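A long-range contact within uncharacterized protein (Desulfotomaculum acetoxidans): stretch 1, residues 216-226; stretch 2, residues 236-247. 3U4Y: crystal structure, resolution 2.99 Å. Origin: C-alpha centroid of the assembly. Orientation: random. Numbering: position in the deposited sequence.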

# COMPACT_ATOMS: atom_id res chain seq x y z
N ALA A 216 10.72 -9.90 -15.54
CA ALA A 216 9.66 -10.39 -14.71
C ALA A 216 10.14 -11.71 -14.17
O ALA A 216 10.57 -12.58 -14.92
CB ALA A 216 8.41 -10.59 -15.52
N VAL A 217 10.09 -11.85 -12.86
CA VAL A 217 10.44 -13.10 -12.25
C VAL A 217 9.17 -13.66 -11.59
O VAL A 217 8.31 -12.91 -11.17
CB VAL A 217 11.55 -12.91 -11.23
CG1 VAL A 217 11.09 -11.98 -10.14
CG2 VAL A 217 11.98 -14.25 -10.64
N GLY A 218 9.07 -14.98 -11.52
CA GLY A 218 7.87 -15.64 -11.06
C GLY A 218 7.84 -15.87 -9.57
O GLY A 218 8.87 -15.79 -8.90
N THR A 219 6.66 -16.16 -9.05
CA THR A 219 6.45 -16.33 -7.62
C THR A 219 5.50 -17.48 -7.35
O THR A 219 4.91 -18.06 -8.28
CB THR A 219 5.78 -15.11 -7.03
OG1 THR A 219 4.40 -15.15 -7.36
CG2 THR A 219 6.37 -13.87 -7.62
N ASN A 220 5.32 -17.81 -6.08
CA ASN A 220 4.33 -18.78 -5.69
C ASN A 220 2.93 -18.28 -6.02
O ASN A 220 2.74 -17.13 -6.42
CB ASN A 220 4.41 -19.07 -4.20
CG ASN A 220 5.65 -19.83 -3.83
OD1 ASN A 220 6.55 -19.28 -3.20
ND2 ASN A 220 5.70 -21.10 -4.20
N ASN A 221 1.95 -19.14 -5.82
CA ASN A 221 0.60 -18.78 -6.21
C ASN A 221 0.07 -17.48 -5.60
O ASN A 221 -0.06 -17.36 -4.38
CB ASN A 221 -0.36 -19.92 -5.93
CG ASN A 221 -1.66 -19.77 -6.69
OD1 ASN A 221 -1.71 -19.13 -7.74
ND2 ASN A 221 -2.71 -20.37 -6.15
N LEU A 222 -0.21 -16.53 -6.49
CA LEU A 222 -1.11 -15.43 -6.18
C LEU A 222 -0.48 -14.33 -5.34
O LEU A 222 -0.79 -14.18 -4.17
CB LEU A 222 -2.36 -15.99 -5.51
CG LEU A 222 -3.70 -15.73 -6.21
CD1 LEU A 222 -3.62 -16.02 -7.70
CD2 LEU A 222 -4.79 -16.54 -5.57
N PRO A 223 0.43 -13.55 -5.96
CA PRO A 223 1.18 -12.49 -5.27
C PRO A 223 0.35 -11.23 -4.99
O PRO A 223 -0.22 -10.63 -5.90
CB PRO A 223 2.31 -12.18 -6.25
CG PRO A 223 1.75 -12.56 -7.60
CD PRO A 223 0.91 -13.75 -7.34
N GLY A 224 0.32 -10.81 -3.73
CA GLY A 224 -0.49 -9.67 -3.34
C GLY A 224 0.25 -8.36 -3.19
O GLY A 224 0.03 -7.40 -3.93
N THR A 225 1.14 -8.29 -2.20
CA THR A 225 1.74 -7.02 -1.84
C THR A 225 3.26 -7.11 -1.75
O THR A 225 3.81 -8.13 -1.32
CB THR A 225 1.09 -6.42 -0.53
OG1 THR A 225 2.01 -6.48 0.57
CG2 THR A 225 -0.23 -7.15 -0.18
N ILE A 226 3.91 -6.04 -2.18
CA ILE A 226 5.37 -5.97 -2.28
C ILE A 226 5.92 -5.03 -1.23
O ILE A 226 5.63 -3.83 -1.27
CB ILE A 226 5.82 -5.38 -3.64
CG1 ILE A 226 5.02 -5.96 -4.81
CG2 ILE A 226 7.29 -5.59 -3.85
CD1 ILE A 226 4.68 -7.40 -4.65
N TYR A 236 10.14 -8.45 -0.38
CA TYR A 236 9.26 -9.43 0.24
C TYR A 236 7.91 -9.39 -0.42
O TYR A 236 7.31 -8.31 -0.55
CB TYR A 236 9.08 -9.14 1.72
CG TYR A 236 10.37 -9.15 2.51
CD1 TYR A 236 10.91 -10.34 3.01
CD2 TYR A 236 11.05 -7.97 2.77
CE1 TYR A 236 12.06 -10.35 3.73
CE2 TYR A 236 12.21 -7.97 3.48
CZ TYR A 236 12.72 -9.16 3.96
OH TYR A 236 13.90 -9.13 4.68
N VAL A 237 7.42 -10.56 -0.81
CA VAL A 237 6.17 -10.67 -1.55
C VAL A 237 5.16 -11.54 -0.82
O VAL A 237 5.46 -12.67 -0.45
CB VAL A 237 6.43 -11.24 -2.93
CG1 VAL A 237 5.14 -11.31 -3.73
CG2 VAL A 237 7.47 -10.39 -3.63
N LEU A 238 3.95 -11.02 -0.63
CA LEU A 238 2.89 -11.77 0.06
C LEU A 238 2.05 -12.63 -0.89
O LEU A 238 1.50 -12.14 -1.88
CB LEU A 238 2.00 -10.83 0.88
CG LEU A 238 0.81 -11.34 1.69
CD1 LEU A 238 1.18 -12.40 2.72
CD2 LEU A 238 0.12 -10.17 2.36
N THR A 239 1.95 -13.90 -0.55
CA THR A 239 1.34 -14.89 -1.42
C THR A 239 0.16 -15.58 -0.72
O THR A 239 -0.03 -15.44 0.48
CB THR A 239 2.43 -15.91 -1.83
OG1 THR A 239 3.20 -15.33 -2.90
CG2 THR A 239 1.86 -17.30 -2.25
N GLU A 240 -0.63 -16.31 -1.48
CA GLU A 240 -1.68 -17.11 -0.91
C GLU A 240 -1.16 -17.92 0.26
O GLU A 240 -1.80 -17.99 1.30
CB GLU A 240 -2.25 -18.03 -1.98
CG GLU A 240 -3.36 -18.94 -1.51
CD GLU A 240 -3.84 -19.84 -2.62
OE1 GLU A 240 -3.01 -20.25 -3.47
OE2 GLU A 240 -5.05 -20.14 -2.66
N SER A 241 0.01 -18.54 0.11
CA SER A 241 0.52 -19.49 1.10
C SER A 241 1.85 -19.10 1.71
O SER A 241 2.21 -19.55 2.80
CB SER A 241 0.64 -20.88 0.49
OG SER A 241 -0.64 -21.46 0.28
N THR A 242 2.59 -18.25 1.00
CA THR A 242 3.94 -17.94 1.43
C THR A 242 4.28 -16.46 1.39
O THR A 242 3.64 -15.66 0.71
CB THR A 242 4.97 -18.64 0.53
OG1 THR A 242 4.82 -18.19 -0.82
CG2 THR A 242 4.78 -20.14 0.57
N VAL A 243 5.32 -16.12 2.15
CA VAL A 243 6.12 -14.96 1.83
C VAL A 243 7.29 -15.45 1.00
O VAL A 243 7.87 -16.48 1.30
CB VAL A 243 6.72 -14.32 3.06
CG1 VAL A 243 7.43 -13.03 2.66
CG2 VAL A 243 5.66 -14.09 4.08
N ASP A 244 7.60 -14.71 -0.05
CA ASP A 244 8.78 -14.97 -0.86
C ASP A 244 9.75 -13.83 -0.65
O ASP A 244 9.37 -12.67 -0.66
CB ASP A 244 8.40 -15.05 -2.34
CG ASP A 244 7.55 -16.24 -2.63
OD1 ASP A 244 7.53 -17.15 -1.78
OD2 ASP A 244 6.90 -16.28 -3.69
N VAL A 245 11.01 -14.15 -0.44
CA VAL A 245 11.98 -13.09 -0.43
C VAL A 245 12.92 -13.15 -1.64
O VAL A 245 13.40 -14.22 -2.02
CB VAL A 245 12.71 -13.00 0.93
CG1 VAL A 245 12.54 -14.29 1.70
CG2 VAL A 245 14.16 -12.61 0.76
N PHE A 246 13.12 -12.00 -2.27
CA PHE A 246 14.10 -11.88 -3.33
C PHE A 246 15.18 -10.87 -2.96
O PHE A 246 14.97 -10.02 -2.12
CB PHE A 246 13.45 -11.38 -4.61
CG PHE A 246 12.30 -12.22 -5.07
CD1 PHE A 246 11.16 -12.35 -4.29
CD2 PHE A 246 12.34 -12.83 -6.31
CE1 PHE A 246 10.08 -13.11 -4.72
CE2 PHE A 246 11.27 -13.58 -6.75
CZ PHE A 246 10.14 -13.72 -5.96
N ASN A 247 16.32 -10.97 -3.61
CA ASN A 247 17.33 -9.93 -3.55
C ASN A 247 17.19 -9.10 -4.80
O ASN A 247 16.86 -9.63 -5.84
CB ASN A 247 18.71 -10.54 -3.53
CG ASN A 247 19.12 -11.04 -2.17
OD1 ASN A 247 19.54 -12.19 -2.02
ND2 ASN A 247 19.01 -10.18 -1.16

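The contact runs from a backbone ladder at one end to a phenylalanine ring at the other, and the two ends follow different rules. At the ladder the main chains do the work. G224 N donates to L238 O at 2.6 Å and L238 N donates to T225 O at 3.0 Å, both nearly straight. One step on, I226 and V237 form an antiparallel, non-hydrogen-bonded pair with CA atoms 4.8 Å apart. Here the strands meet through CA-H...O contacts, I226 CA to Y236 O and V237 CA to T225 O, each 3.5 Å.

Because I226 and V237 are paired, their side chains share a face of the sheet. V237, with chi1 t, places CG1 4.0 Å from I226 CD1 and 3.9 Å from P223 CB, so one methyl touches both an aliphatic chain tip and a proline ring. I226, with both chi angles m, brings its end nearer the other stretch than its CA-to-CB bond alone would suggest. Branched residues suit this buried strand pairing, where bulk close to the backbone fills the space. T225 and L238 pack as well, CG2 to CD2 at 4.0 Å; L238 adopts the t, p rotamer, while chi1 of T225, at 109°, lies between wells.

Polar groups hold N220 and N221 in the loop. D244 is buried and points toward it; chi1 m and chi2 of -17° present OD2 to N220 N, which donates at 3.2 Å with an angle of 172°. The carboxylate of D244 supplies an acceptor to the amide of N220, which lies in a loop. T219, chi1 p, sets its OG1 to donate to N220 O, the next residue, at 2.7 Å, leaving its CG2 4.1 Å from F246 CZ: the hydroxyl ties down its own loop while the methyl lies near the aromatic ring.

Farther along, N221 points sideways from its CA, but chi1 t carries its amide to E240, where ND2 makes a weak hydrogen bond to OE1 at 2.7 Å. E240 reaches out with chi1 and chi2 both t, an extended form fitted to this more open margin. Its backbone also takes part, E240 N donating to N221 O at 3.1 Å.

F246 closes the other end. Its ring, set by chi1 m, meets V217 CG1 at 3.8 Å from CE2, and G218 O lies at the ring edge, 3.8 Å from CZ. V217 and F246 point toward each other across CA atoms 9.7 Å apart, a gap spanned by side chains rather than by backbone pairing.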